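Local coordinates for DUF1460 domain-containing protein (Legionella pneumophila subsp. pneumophila, PDB 2IM9) that probably acts as a papain-like cysteine amidase on bacterial cell-wall peptides, though its function has not been established, at residues M53-S58 and I241-V246; Y63-K68 and G289-V294; K68-S73 and R89-D94; I266-F271 and L279-A284. All blocks are in the same frame, centred on the assembly; numbering follows the deposited sequence.

Contact 1 (M53-S58 and I241-V246); sequences MADRIS and IPNGAV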
loop_
_atom_site.group_PDB
_atom_site.type_symbol
_atom_site.label_atom_id
_atom_site.label_comp_id
_atom_site.label_asym_id
_atom_site.label_seq_id
_atom_site.Cartn_x
_atom_site.Cartn_y
_atom_site.Cartn_z
ATOM N N MET A 53 -9.242 13.593 -9.933
ATOM C CA MET A 53 -8.944 12.372 -9.187
ATOM C C MET A 53 -8.002 12.682 -8.026
ATOM O O MET A 53 -8.177 12.136 -6.943
ATOM C CB MET A 53 -8.350 11.278 -10.090
ATOM C CG MET A 53 -8.183 9.914 -9.389
ATOM S SD MET A 53 -9.689 9.160 -8.698
ATOM C CE MET A 53 -10.728 9.013 -10.156
ATOM N N ALA A 54 -7.026 13.570 -8.241
ATOM C CA ALA A 54 -6.124 13.957 -7.150
ATOM C C ALA A 54 -6.884 14.601 -5.980
ATOM O O ALA A 54 -6.597 14.327 -4.803
ATOM C CB ALA A 54 -5.015 14.877 -7.662
ATOM N N ASP A 55 -7.877 15.432 -6.299
ATOM C CA ASP A 55 -8.691 16.064 -5.264
ATOM C C ASP A 55 -9.600 15.057 -4.563
ATOM O O ASP A 55 -9.831 15.171 -3.366
ATOM C CB ASP A 55 -9.508 17.246 -5.816
ATOM C CG ASP A 55 -8.649 18.514 -6.051
ATOM O OD1 ASP A 55 -7.490 18.595 -5.578
ATOM O OD2 ASP A 55 -9.150 19.447 -6.713
ATOM N N ARG A 56 -10.110 14.078 -5.303
ATOM C CA ARG A 56 -10.855 12.970 -4.677
ATOM C C ARG A 56 -9.982 12.209 -3.664
ATOM O O ARG A 56 -10.384 11.928 -2.533
ATOM C CB ARG A 56 -11.359 12.015 -5.754
ATOM C CG ARG A 56 -12.559 12.562 -6.519
ATOM C CD ARG A 56 -13.046 11.584 -7.585
ATOM N NE ARG A 56 -13.589 10.345 -7.015
ATOM C CZ ARG A 56 -14.863 10.160 -6.655
ATOM N NH1 ARG A 56 -15.770 11.141 -6.785
ATOM N NH2 ARG A 56 -15.234 8.983 -6.169
ATOM N N ILE A 57 -8.779 11.864 -4.099
ATOM C CA ILE A 57 -7.828 11.165 -3.226
ATOM C C ILE A 57 -7.537 12.014 -2.001
ATOM O O ILE A 57 -7.483 11.496 -0.903
ATOM C CB ILE A 57 -6.514 10.827 -3.973
ATOM C CG1 ILE A 57 -6.752 9.742 -5.020
ATOM C CG2 ILE A 57 -5.361 10.439 -2.970
ATOM C CD1 ILE A 57 -5.640 9.616 -6.023
ATOM N N SER A 58 -7.341 13.325 -2.189
ATOM C CA SER A 58 -7.055 14.190 -1.045
ATOM C C SER A 58 -8.229 14.230 -0.072
ATOM O O SER A 58 -8.033 14.095 1.127
ATOM C CB SER A 58 -6.664 15.607 -1.488
ATOM O OG SER A 58 -6.368 16.426 -0.360
ATOM N N ILE A 241 6.789 16.318 -6.985
ATOM C CA ILE A 241 5.944 15.232 -6.500
ATOM C C ILE A 241 4.503 15.756 -6.573
ATOM O O ILE A 241 4.187 16.764 -5.936
ATOM C CB ILE A 241 6.330 14.848 -5.059
ATOM C CG1 ILE A 241 7.799 14.376 -5.007
ATOM C CG2 ILE A 241 5.352 13.808 -4.499
ATOM C CD1 ILE A 241 8.341 14.086 -3.603
ATOM N N PRO A 242 3.635 15.096 -7.365
ATOM C CA PRO A 242 2.267 15.591 -7.593
ATOM C C PRO A 242 1.350 15.361 -6.404
ATOM O O PRO A 242 1.482 14.372 -5.707
ATOM C CB PRO A 242 1.761 14.735 -8.767
ATOM C CG PRO A 242 2.889 13.927 -9.237
ATOM C CD PRO A 242 3.904 13.861 -8.117
ATOM N N ASN A 243 0.399 16.269 -6.200
ATOM C CA ASN A 243 -0.657 16.040 -5.228
ATOM C C ASN A 243 -1.387 14.730 -5.535
ATOM O O ASN A 243 -1.732 14.460 -6.697
ATOM C CB ASN A 243 -1.639 17.215 -5.228
ATOM C CG ASN A 243 -2.607 17.164 -4.063
ATOM O OD1 ASN A 243 -2.201 17.042 -2.907
ATOM N ND2 ASN A 243 -3.902 17.260 -4.362
ATOM N N GLY A 244 -1.599 13.922 -4.496
ATOM C CA GLY A 244 -2.338 12.661 -4.628
ATOM C C GLY A 244 -1.485 11.501 -5.103
ATOM O O GLY A 244 -2.005 10.412 -5.358
ATOM N N ALA A 245 -0.171 11.713 -5.231
ATOM C CA ALA A 245 0.706 10.609 -5.645
ATOM C C ALA A 245 0.823 9.579 -4.505
ATOM O O ALA A 245 0.544 9.886 -3.335
ATOM C CB ALA A 245 2.082 11.125 -6.043
ATOM N N VAL A 246 1.197 8.352 -4.862
ATOM C CA VAL A 246 1.497 7.318 -3.885
ATOM C C VAL A 246 3.005 7.307 -3.687
ATOM O O VAL A 246 3.757 7.202 -4.678
ATOM C CB VAL A 246 1.022 5.923 -4.384
ATOM C CG1 VAL A 246 1.522 4.826 -3.453
ATOM C CG2 VAL A 246 -0.538 5.902 -4.526
HETATM O O HOH W 1 -4.788 18.350 -6.761
#

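Contact 2 (Y63-K68 and G289-V294); sequences YFKGTK and GKVVDV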
loop_
_atom_site.group_PDB
_atom_site.type_symbol
_atom_site.label_atom_id
_atom_site.label_comp_id
_atom_site.label_asym_id
_atom_site.label_seq_id
_atom_site.Cartn_x
_atom_site.Cartn_y
_atom_site.Cartn_z
ATOM N N TYR A 63 -10.614 12.305 5.047
ATOM C CA TYR A 63 -11.806 11.879 5.793
ATOM C C TYR A 63 -11.453 10.843 6.860
ATOM O O TYR A 63 -12.109 10.764 7.907
ATOM C CB TYR A 63 -12.840 11.332 4.819
ATOM C CG TYR A 63 -14.085 10.762 5.464
ATOM C CD1 TYR A 63 -15.067 11.600 6.006
ATOM C CD2 TYR A 63 -14.285 9.382 5.521
ATOM C CE1 TYR A 63 -16.221 11.066 6.601
ATOM C CE2 TYR A 63 -15.426 8.837 6.106
ATOM C CZ TYR A 63 -16.389 9.679 6.642
ATOM O OH TYR A 63 -17.505 9.123 7.220
ATOM N N PHE A 64 -10.413 10.051 6.595
ATOM C CA PHE A 64 -9.990 8.997 7.523
ATOM C C PHE A 64 -8.849 9.390 8.451
ATOM O O PHE A 64 -8.367 8.552 9.187
ATOM C CB PHE A 64 -9.607 7.723 6.758
ATOM C CG PHE A 64 -10.759 7.091 6.030
ATOM C CD1 PHE A 64 -11.777 6.434 6.735
ATOM C CD2 PHE A 64 -10.844 7.164 4.651
ATOM C CE1 PHE A 64 -12.850 5.851 6.063
ATOM C CE2 PHE A 64 -11.920 6.586 3.964
ATOM C CZ PHE A 64 -12.924 5.932 4.670
ATOM N N LYS A 65 -8.380 10.642 8.398
ATOM C CA LYS A 65 -7.341 11.064 9.349
ATOM C C LYS A 65 -7.821 10.827 10.785
ATOM O O LYS A 65 -8.998 11.067 11.104
ATOM C CB LYS A 65 -6.953 12.535 9.164
ATOM C CG LYS A 65 -6.015 12.788 7.996
ATOM C CD LYS A 65 -5.876 14.277 7.704
ATOM C CE LYS A 65 -5.078 14.989 8.780
ATOM N NZ LYS A 65 -4.879 16.410 8.378
ATOM N N GLY A 66 -6.910 10.349 11.628
ATOM C CA GLY A 66 -7.210 10.062 13.025
ATOM C C GLY A 66 -7.745 8.672 13.315
ATOM O O GLY A 66 -7.863 8.289 14.477
ATOM N N THR A 67 -8.071 7.913 12.268
ATOM C CA THR A 67 -8.474 6.507 12.414
ATOM C C THR A 67 -7.300 5.658 12.893
ATOM O O THR A 67 -6.171 5.809 12.412
ATOM C CB THR A 67 -9.019 5.940 11.083
ATOM O OG1 THR A 67 -10.125 6.746 10.653
ATOM C CG2 THR A 67 -9.490 4.502 11.246
ATOM N N LYS A 68 -7.564 4.748 13.829
ATOM C CA LYS A 68 -6.497 4.026 14.494
ATOM C C LYS A 68 -5.755 3.084 13.560
ATOM O O LYS A 68 -6.310 2.619 12.559
ATOM C CB LYS A 68 -7.025 3.250 15.701
ATOM C CG LYS A 68 -7.756 1.984 15.356
ATOM C CD LYS A 68 -8.273 1.301 16.611
ATOM C CE LYS A 68 -9.445 0.404 16.270
ATOM N NZ LYS A 68 -9.759 -0.496 17.413
ATOM N N GLY A 289 0.164 5.587 15.758
ATOM C CA GLY A 289 -0.974 4.766 16.165
ATOM C C GLY A 289 -2.258 5.129 15.442
ATOM O O GLY A 289 -3.352 4.744 15.864
ATOM N N LYS A 290 -2.128 5.876 14.350
ATOM C CA LYS A 290 -3.292 6.355 13.609
ATOM C C LYS A 290 -2.887 6.904 12.241
ATOM O O LYS A 290 -1.691 7.062 11.956
ATOM C CB LYS A 290 -4.014 7.452 14.408
ATOM C CG LYS A 290 -3.211 8.724 14.604
ATOM C CD LYS A 290 -3.822 9.602 15.695
ATOM C CE LYS A 290 -3.313 11.043 15.593
ATOM N NZ LYS A 290 -3.838 11.901 16.715
ATOM N N VAL A 291 -3.883 7.201 11.410
ATOM C CA VAL A 291 -3.657 7.899 10.138
ATOM C C VAL A 291 -3.311 9.349 10.448
ATOM O O VAL A 291 -4.089 10.049 11.095
ATOM C CB VAL A 291 -4.896 7.827 9.225
ATOM C CG1 VAL A 291 -4.691 8.677 7.955
ATOM C CG2 VAL A 291 -5.198 6.364 8.846
ATOM N N VAL A 292 -2.137 9.779 9.988
ATOM C CA VAL A 292 -1.657 11.144 10.246
ATOM C C VAL A 292 -1.110 11.822 8.997
ATOM O O VAL A 292 -0.785 11.149 8.026
ATOM C CB VAL A 292 -0.530 11.157 11.326
ATOM C CG1 VAL A 292 -1.056 10.659 12.661
ATOM C CG2 VAL A 292 0.725 10.368 10.872
ATOM N N ASP A 293 -1.016 13.154 9.054
ATOM C CA ASP A 293 -0.241 13.967 8.116
ATOM C C ASP A 293 1.065 14.367 8.782
ATOM O O ASP A 293 1.044 14.913 9.889
ATOM C CB ASP A 293 -0.994 15.270 7.805
ATOM C CG ASP A 293 -2.039 15.104 6.736
ATOM O OD1 ASP A 293 -2.062 14.028 6.115
ATOM O OD2 ASP A 293 -2.832 16.045 6.514
ATOM N N VAL A 294 2.193 14.097 8.130
ATOM C CA VAL A 294 3.493 14.589 8.614
ATOM C C VAL A 294 4.230 15.273 7.456
ATOM O O VAL A 294 4.095 14.860 6.307
ATOM C CB VAL A 294 4.395 13.465 9.213
ATOM C CG1 VAL A 294 3.738 12.780 10.419
ATOM C CG2 VAL A 294 4.788 12.457 8.139
#

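Contact 3 (K68-S73 and R89-D94); sequences KYILGS and RVDGFD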
loop_
_atom_site.group_PDB
_atom_site.type_symbol
_atom_site.label_atom_id
_atom_site.label_comp_id
_atom_site.label_asym_id
_atom_site.label_seq_id
_atom_site.Cartn_x
_atom_site.Cartn_y
_atom_site.Cartn_z
ATOM N N LYS A 68 -7.564 4.748 13.829
ATOM C CA LYS A 68 -6.497 4.026 14.494
ATOM C C LYS A 68 -5.755 3.084 13.560
ATOM O O LYS A 68 -6.310 2.619 12.559
ATOM C CB LYS A 68 -7.025 3.250 15.701
ATOM C CG LYS A 68 -7.756 1.984 15.356
ATOM C CD LYS A 68 -8.273 1.301 16.611
ATOM C CE LYS A 68 -9.445 0.404 16.270
ATOM N NZ LYS A 68 -9.759 -0.496 17.413
ATOM N N TYR A 69 -4.513 2.797 13.926
ATOM C CA TYR A 69 -3.679 1.848 13.226
ATOM C C TYR A 69 -4.025 0.447 13.694
ATOM O O TYR A 69 -4.093 0.197 14.905
ATOM C CB TYR A 69 -2.201 2.150 13.519
ATOM C CG TYR A 69 -1.246 1.252 12.793
ATOM C CD1 TYR A 69 -0.868 1.535 11.478
ATOM C CD2 TYR A 69 -0.725 0.112 13.411
ATOM C CE1 TYR A 69 0.015 0.708 10.796
ATOM C CE2 TYR A 69 0.166 -0.738 12.728
ATOM C CZ TYR A 69 0.521 -0.425 11.418
ATOM O OH TYR A 69 1.401 -1.247 10.748
ATOM N N ILE A 70 -4.279 -0.458 12.749
ATOM C CA ILE A 70 -4.381 -1.883 13.061
ATOM C C ILE A 70 -3.467 -2.652 12.114
ATOM O O ILE A 70 -3.669 -2.626 10.903
ATOM C CB ILE A 70 -5.816 -2.443 12.929
ATOM C CG1 ILE A 70 -6.783 -1.641 13.805
ATOM C CG2 ILE A 70 -5.836 -3.932 13.269
ATOM C CD1 ILE A 70 -8.253 -1.979 13.589
ATOM N N LEU A 71 -2.462 -3.321 12.664
ATOM C CA LEU A 71 -1.564 -4.118 11.845
ATOM C C LEU A 71 -2.340 -5.234 11.150
ATOM O O LEU A 71 -3.096 -5.953 11.803
ATOM C CB LEU A 71 -0.478 -4.735 12.716
ATOM C CG LEU A 71 0.552 -5.568 11.965
ATOM C CD1 LEU A 71 1.300 -4.722 10.942
ATOM C CD2 LEU A 71 1.506 -6.228 12.960
ATOM N N GLY A 72 -2.171 -5.367 9.833
ATOM C CA GLY A 72 -2.853 -6.441 9.083
ATOM C C GLY A 72 -4.370 -6.286 9.169
ATOM O O GLY A 72 -5.082 -7.201 9.573
ATOM N N SER A 73 -4.858 -5.110 8.795
ATOM C CA SER A 73 -6.259 -4.724 9.022
ATOM C C SER A 73 -7.289 -5.595 8.306
ATOM O O SER A 73 -8.416 -5.736 8.784
ATOM C CB SER A 73 -6.473 -3.274 8.588
ATOM O OG SER A 73 -6.079 -2.368 9.627
ATOM N N ARG A 89 -12.919 -2.119 5.885
ATOM C CA ARG A 89 -13.372 -1.564 7.159
ATOM C C ARG A 89 -13.074 -0.083 7.224
ATOM O O ARG A 89 -12.243 0.428 6.457
ATOM C CB ARG A 89 -12.689 -2.292 8.327
ATOM C CG ARG A 89 -11.184 -2.069 8.398
ATOM C CD ARG A 89 -10.500 -3.132 9.228
ATOM N NE ARG A 89 -10.981 -3.148 10.629
ATOM C CZ ARG A 89 -10.603 -4.043 11.548
ATOM N NH1 ARG A 89 -9.759 -5.017 11.241
ATOM N NH2 ARG A 89 -11.101 -3.977 12.794
ATOM N N VAL A 90 -13.733 0.613 8.150
ATOM C CA VAL A 90 -13.480 2.058 8.309
ATOM C C VAL A 90 -13.006 2.421 9.709
ATOM O O VAL A 90 -12.862 3.608 10.022
ATOM C CB VAL A 90 -14.730 2.889 7.966
ATOM C CG1 VAL A 90 -15.052 2.766 6.466
ATOM C CG2 VAL A 90 -15.927 2.450 8.830
ATOM N N ASP A 91 -12.781 1.415 10.544
ATOM C CA ASP A 91 -12.435 1.616 11.959
ATOM C C ASP A 91 -10.929 1.475 12.242
ATOM O O ASP A 91 -10.481 1.683 13.366
ATOM C CB ASP A 91 -13.214 0.630 12.840
ATOM C CG ASP A 91 -12.794 -0.810 12.606
ATOM O OD1 ASP A 91 -12.580 -1.175 11.433
ATOM O OD2 ASP A 91 -12.658 -1.578 13.581
ATOM N N GLY A 92 -10.150 1.114 11.225
ATOM C CA GLY A 92 -8.713 0.896 11.423
ATOM C C GLY A 92 -8.044 0.625 10.091
ATOM O O GLY A 92 -8.700 0.138 9.171
ATOM N N PHE A 93 -6.756 0.950 10.002
ATOM C CA PHE A 93 -5.951 0.748 8.796
ATOM C C PHE A 93 -4.522 0.379 9.125
ATOM O O PHE A 93 -4.004 0.787 10.171
ATOM C CB PHE A 93 -5.872 2.050 7.995
ATOM C CG PHE A 93 -7.193 2.516 7.455
ATOM C CD1 PHE A 93 -7.744 1.928 6.324
ATOM C CD2 PHE A 93 -7.884 3.556 8.088
ATOM C CE1 PHE A 93 -8.985 2.355 5.822
ATOM C CE2 PHE A 93 -9.105 3.998 7.596
ATOM C CZ PHE A 93 -9.657 3.393 6.447
ATOM N N ASP A 94 -3.860 -0.338 8.212
ATOM C CA ASP A 94 -2.402 -0.345 8.212
ATOM C C ASP A 94 -1.922 0.435 6.980
ATOM O O ASP A 94 -2.748 0.997 6.253
ATOM C CB ASP A 94 -1.831 -1.758 8.308
ATOM C CG ASP A 94 -2.167 -2.617 7.125
ATOM O OD1 ASP A 94 -2.054 -2.145 5.970
ATOM O OD2 ASP A 94 -2.498 -3.810 7.351
HETATM O O HOH W 2 -10.439 4.649 14.776
HETATM O O HOH W 3 -11.535 -2.034 16.119
#

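Contact 4 (I266-F271 and L279-A284); sequences ISHLGF and LFFRQA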
loop_
_atom_site.group_PDB
_atom_site.type_symbol
_atom_site.label_atom_id
_atom_site.label_comp_id
_atom_site.label_asym_id
_atom_site.label_seq_id
_atom_site.Cartn_x
_atom_site.Cartn_y
_atom_site.Cartn_z
ATOM N N ILE A 266 10.492 -2.710 0.015
ATOM C CA ILE A 266 9.586 -1.595 0.339
ATOM C C ILE A 266 9.002 -1.788 1.744
ATOM O O ILE A 266 8.452 -2.859 2.046
ATOM C CB ILE A 266 8.444 -1.462 -0.709
ATOM C CG1 ILE A 266 9.021 -1.278 -2.128
ATOM C CG2 ILE A 266 7.465 -0.340 -0.308
ATOM C CD1 ILE A 266 7.939 -1.275 -3.181
ATOM N N SER A 267 9.107 -0.762 2.594
ATOM C CA SER A 267 8.815 -0.927 4.029
ATOM C C SER A 267 7.569 -0.168 4.480
ATOM O O SER A 267 7.005 -0.454 5.558
ATOM C CB SER A 267 10.019 -0.472 4.863
ATOM O OG SER A 267 10.409 0.851 4.513
ATOM N N HIS A 268 7.117 0.779 3.660
ATOM C CA HIS A 268 6.002 1.652 4.026
ATOM C C HIS A 268 5.499 2.426 2.809
ATOM O O HIS A 268 6.192 2.539 1.789
ATOM C CB HIS A 268 6.456 2.643 5.122
ATOM C CG HIS A 268 5.336 3.370 5.792
ATOM N ND1 HIS A 268 5.361 4.730 6.025
ATOM C CD2 HIS A 268 4.162 2.924 6.297
ATOM C CE1 HIS A 268 4.238 5.093 6.630
ATOM N NE2 HIS A 268 3.498 4.015 6.811
ATOM N N LEU A 269 4.272 2.926 2.911
ATOM C CA LEU A 269 3.712 3.765 1.851
ATOM C C LEU A 269 2.586 4.643 2.333
ATOM O O LEU A 269 2.052 4.448 3.427
ATOM C CB LEU A 269 3.300 2.941 0.621
ATOM C CG LEU A 269 2.034 2.081 0.704
ATOM C CD1 LEU A 269 1.647 1.645 -0.703
ATOM C CD2 LEU A 269 2.297 0.871 1.529
ATOM N N GLY A 270 2.220 5.610 1.503
ATOM C CA GLY A 270 1.183 6.588 1.860
ATOM C C GLY A 270 1.012 7.536 0.689
ATOM O O GLY A 270 1.524 7.265 -0.411
ATOM N N PHE A 271 0.320 8.651 0.920
ATOM C CA PHE A 271 0.042 9.620 -0.134
ATOM C C PHE A 271 0.817 10.914 0.053
ATOM O O PHE A 271 1.104 11.315 1.196
ATOM C CB PHE A 271 -1.448 9.985 -0.152
ATOM C CG PHE A 271 -2.354 8.838 -0.502
ATOM C CD1 PHE A 271 -2.468 8.399 -1.812
ATOM C CD2 PHE A 271 -3.092 8.195 0.488
ATOM C CE1 PHE A 271 -3.311 7.333 -2.144
ATOM C CE2 PHE A 271 -3.940 7.129 0.170
ATOM C CZ PHE A 271 -4.052 6.697 -1.153
ATOM N N LEU A 279 4.392 20.131 1.492
ATOM C CA LEU A 279 4.124 18.747 1.100
ATOM C C LEU A 279 4.075 17.830 2.317
ATOM O O LEU A 279 5.039 17.760 3.093
ATOM C CB LEU A 279 5.173 18.271 0.102
ATOM C CG LEU A 279 5.064 16.852 -0.457
ATOM C CD1 LEU A 279 3.717 16.626 -1.113
ATOM C CD2 LEU A 279 6.227 16.658 -1.443
ATOM N N PHE A 280 2.958 17.107 2.438
ATOM C CA PHE A 280 2.728 16.165 3.523
ATOM C C PHE A 280 2.713 14.711 3.053
ATOM O O PHE A 280 2.411 14.408 1.895
ATOM C CB PHE A 280 1.448 16.525 4.298
ATOM C CG PHE A 280 1.555 17.841 5.022
ATOM C CD1 PHE A 280 2.006 17.895 6.335
ATOM C CD2 PHE A 280 1.285 19.032 4.354
ATOM C CE1 PHE A 280 2.152 19.139 6.994
ATOM C CE2 PHE A 280 1.421 20.256 4.997
ATOM C CZ PHE A 280 1.856 20.303 6.320
ATOM N N PHE A 281 3.081 13.841 3.969
ATOM C CA PHE A 281 3.023 12.398 3.779
ATOM C C PHE A 281 1.853 11.949 4.637
ATOM O O PHE A 281 1.897 12.013 5.874
ATOM C CB PHE A 281 4.346 11.789 4.229
ATOM C CG PHE A 281 4.486 10.322 3.983
ATOM C CD1 PHE A 281 3.994 9.719 2.813
ATOM C CD2 PHE A 281 5.218 9.546 4.880
ATOM C CE1 PHE A 281 4.189 8.357 2.577
ATOM C CE2 PHE A 281 5.417 8.172 4.637
ATOM C CZ PHE A 281 4.898 7.588 3.491
ATOM N N ARG A 282 0.776 11.549 3.971
ATOM C CA ARG A 282 -0.437 11.134 4.672
ATOM C C ARG A 282 -0.478 9.616 4.696
ATOM O O ARG A 282 -0.510 8.979 3.657
ATOM C CB ARG A 282 -1.668 11.700 3.969
ATOM C CG ARG A 282 -2.989 11.356 4.670
ATOM C CD ARG A 282 -4.122 12.159 4.041
ATOM N NE ARG A 282 -4.053 13.571 4.420
ATOM C CZ ARG A 282 -4.733 14.533 3.808
ATOM N NH1 ARG A 282 -5.528 14.251 2.781
ATOM N NH2 ARG A 282 -4.614 15.790 4.226
ATOM N N GLN A 283 -0.429 9.029 5.891
ATOM C CA GLN A 283 -0.318 7.569 5.985
ATOM C C GLN A 283 -0.791 7.038 7.316
ATOM O O GLN A 283 -0.957 7.796 8.268
ATOM C CB GLN A 283 1.110 7.048 5.688
ATOM C CG GLN A 283 2.225 8.029 5.887
ATOM C CD GLN A 283 2.607 8.234 7.350
ATOM O OE1 GLN A 283 3.070 7.303 8.029
ATOM N NE2 GLN A 283 2.482 9.475 7.817
ATOM N N ALA A 284 -1.050 5.736 7.338
ATOM C CA ALA A 284 -1.415 5.023 8.548
ATOM C C ALA A 284 -0.099 4.642 9.204
ATOM O O ALA A 284 0.689 3.859 8.643
ATOM C CB ALA A 284 -2.252 3.788 8.205
HETATM O O HOH W 4 -0.437 4.512 4.540
#

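Contact 1 (M53-S58 and I241-V246)
Ala54 turns its CB toward the loop, where the methyl rests 3.4 Å from the backbone O of Asn243. One helical turn further on, Ile57 covers the next residue with both branches: CD1 lies 3.8 Å from Gly244 O, while CG2 lies beside Gly244 CA. Gly244 passes where the two backbones come closest, its CA 4.7 Å from that of Ala54. The polar side of the contact belongs to Asn243, which sets its CB toward the helix, with CG anti to the backbone N (chi1 -169°). Its ND2 is too far from Asp55 OD1 for a direct bond, so a water spans the gap, accepting from Asn243 ND2 at 2.8 Å and donating to Asp55 OD1 at 3.0 Å. The carboxylate and amide planes stand 63° apart across this bridge. Asn243 OD1 is taken by the backbone N of Trp274, which fixes the rotation of the amide and leaves ND2 facing the water. Behind these groups, a type II turn from Pro242 to Ala245 shapes the loop, with Gly244 at its third position (phi 84°), and the turn is tied to Ala272 by backbone hydrogen bonds. Ile57 continues inward to Phe271, Val317 and Leu103. Helix 53-63 is thus seated on the entry to strand 246-254 by van der Waals contact together with one water-mediated polar link, an interface relying on close fit more than direct bonds.

Contact 2 (Y63-K68 and G289-V294)
Gly66 and Thr67 dock on the strand through the two sides of one residue, Gly66 N donating to Val291 O at 2.9 Å and Val291 N to Thr67 O at 2.9 Å, with a single bridge between Lys68 and Lys290 beyond them. Val291 then pushes its side chain into the bend of the loop: CB sits 3.5 Å from Phe64 O, CG1 meets Lys65 CA at 3.8 Å, and CG2 lies near Thr67 O. That bend is drawn together at Phe64 O, which accepts from Thr67 N and, at 2.9 Å, from Thr67 OG1, both coming from the same face of the carbonyl plane. At the solvent side Lys65 crosses Asp293 at about a right angle. A bend at chi3 (71°) turns CE toward the carboxylate, and NZ forms a salt bridge with Asp293 OD2 at 2.8 Å, arriving from above the carboxylate plane, 60° out of it. Asp293 OD1 is paired with Arg282 on the neighbouring strand, so the carboxylate is shared by two cations, which would be expected to stabilise its ionised form. The Phe64 ring turns away to meet Phe93 edge-to-face. A type II turn, Phe64 to Thr67 with Gly66 third, is therefore laid against the edge of strand 290-295, just past the G1 beta bulge at Gly289 and Lys290 that closes the hairpin with strand 278-285.

Contact 3 (K68-S73 and R89-D94)
Asp94 OD2 looks into the bend of the facing loop, accepting a hydrogen bond from Ser73 N at 3.1 Å, with Gly72 N 2.9 Å away. Ser73 N comes from above the carboxylate plane, 39° out of it. Asp94 is the N-cap of helix 95-107: its OD1 takes the backbone N of Thr97, so one carboxylate both caps the helix and holds the 72-73 bend. Upstream, the two loops pair around a single bridge of Tyr69 with Phe93, with Phe93 N bonded to Lys68 O and Ile70 N to Phe93 O at 2.9 Å. The Tyr69 ring lies obliquely against Asp94 CA and CB. Ser73 OG turns back to Ile70 O within its own loop, tightening the bend. Arg89 holds the same residue from its carbonyl side. Its NH1 meets Ser73 O at 2.9 Å on a carbonyl lone pair and in the guanidinium plane, while NE and NH2 grip Asp91 side-on, one nitrogen to each oxygen. One face of the guanidinium is covered by Ile70 CD1, 3.6 Å above the plane and toward the rim. With CG1 of Ile70 anti to the carbonyl carbon (chi1 -56°), the chain carries on to CD1, which also touches Gly92 CA. Lys68 runs extended past Asp91 O, its CE 3.3 Å from that oxygen, and a water accepts from Lys68 NZ at 2.7 Å and donates to Asp91 OD2 at 2.8 Å.

Contact 4 (I266-F271 and L279-A284)
His268 and Phe281 meet obliquely across the strands, ring planes 85° apart, with Phe281 CE2 3.7 Å from His268 ND1. The histidine reaches over because its CG is anti to the backbone N (chi1 -167°). The Phe281 ring reaches across to the partner strand, and its CE1 comes to 3.5 Å from Gly270 N, lying on backbone where glycine has no side chain. Gln283 folds onto the same ring from its own strand: CG sits over the ring centre, 3.3 Å above the plane, and NE2 donates to Phe281 O at 3.2 Å. His268 NE2 makes a straight but weak bond to Ala284 O at 3.4 Å, in the plane of the imidazole ring. The segments splay at 119°, and within them the regular pairing is Phe271 with Arg282, an antiparallel hydrogen-bonded pair with Phe271 N to Arg282 O at 2.9 Å and Arg282 N to Phe271 O at 2.8 Å. Where the strands part, a water joins Leu269 O to Ala284 N. Besides its bond to Asp293, Arg282 reaches Ser61. His268 also touches Cys95 at the start of helix 95-107, and its ND1 has a weak bond to Tyr299 OH. A histidine on a sheet strand beside a cysteine at a helix start is consistent with the active centre of a papain-like hydrolase, and the imidazole is oriented by packing and by weak polar contacts at both nitrogens.

The four contacts are linked by touches, with contact 4 meeting each of the others. Contacts 2 and 3 share Lys68, their centres 10 Å apart, and contact 2 meets contact 4 through neighbouring strands 278-285 and 290-295, centres 11 Å apart. Contact 1, on helix 53-63, touches contact 4 at Phe271 and Arg282 but stays about 5 Å from contact 2 at the nearest atoms, and 21 Å from contact 3 between centres. Along the chain, contacts 1 and 2 cross, contact 3 nests within both, and contact 4 within contact 2. Helix 53-63 and the loops that follow it are fastened to late strands, bringing the start of helix 95-107 beside His268 at the probable active site.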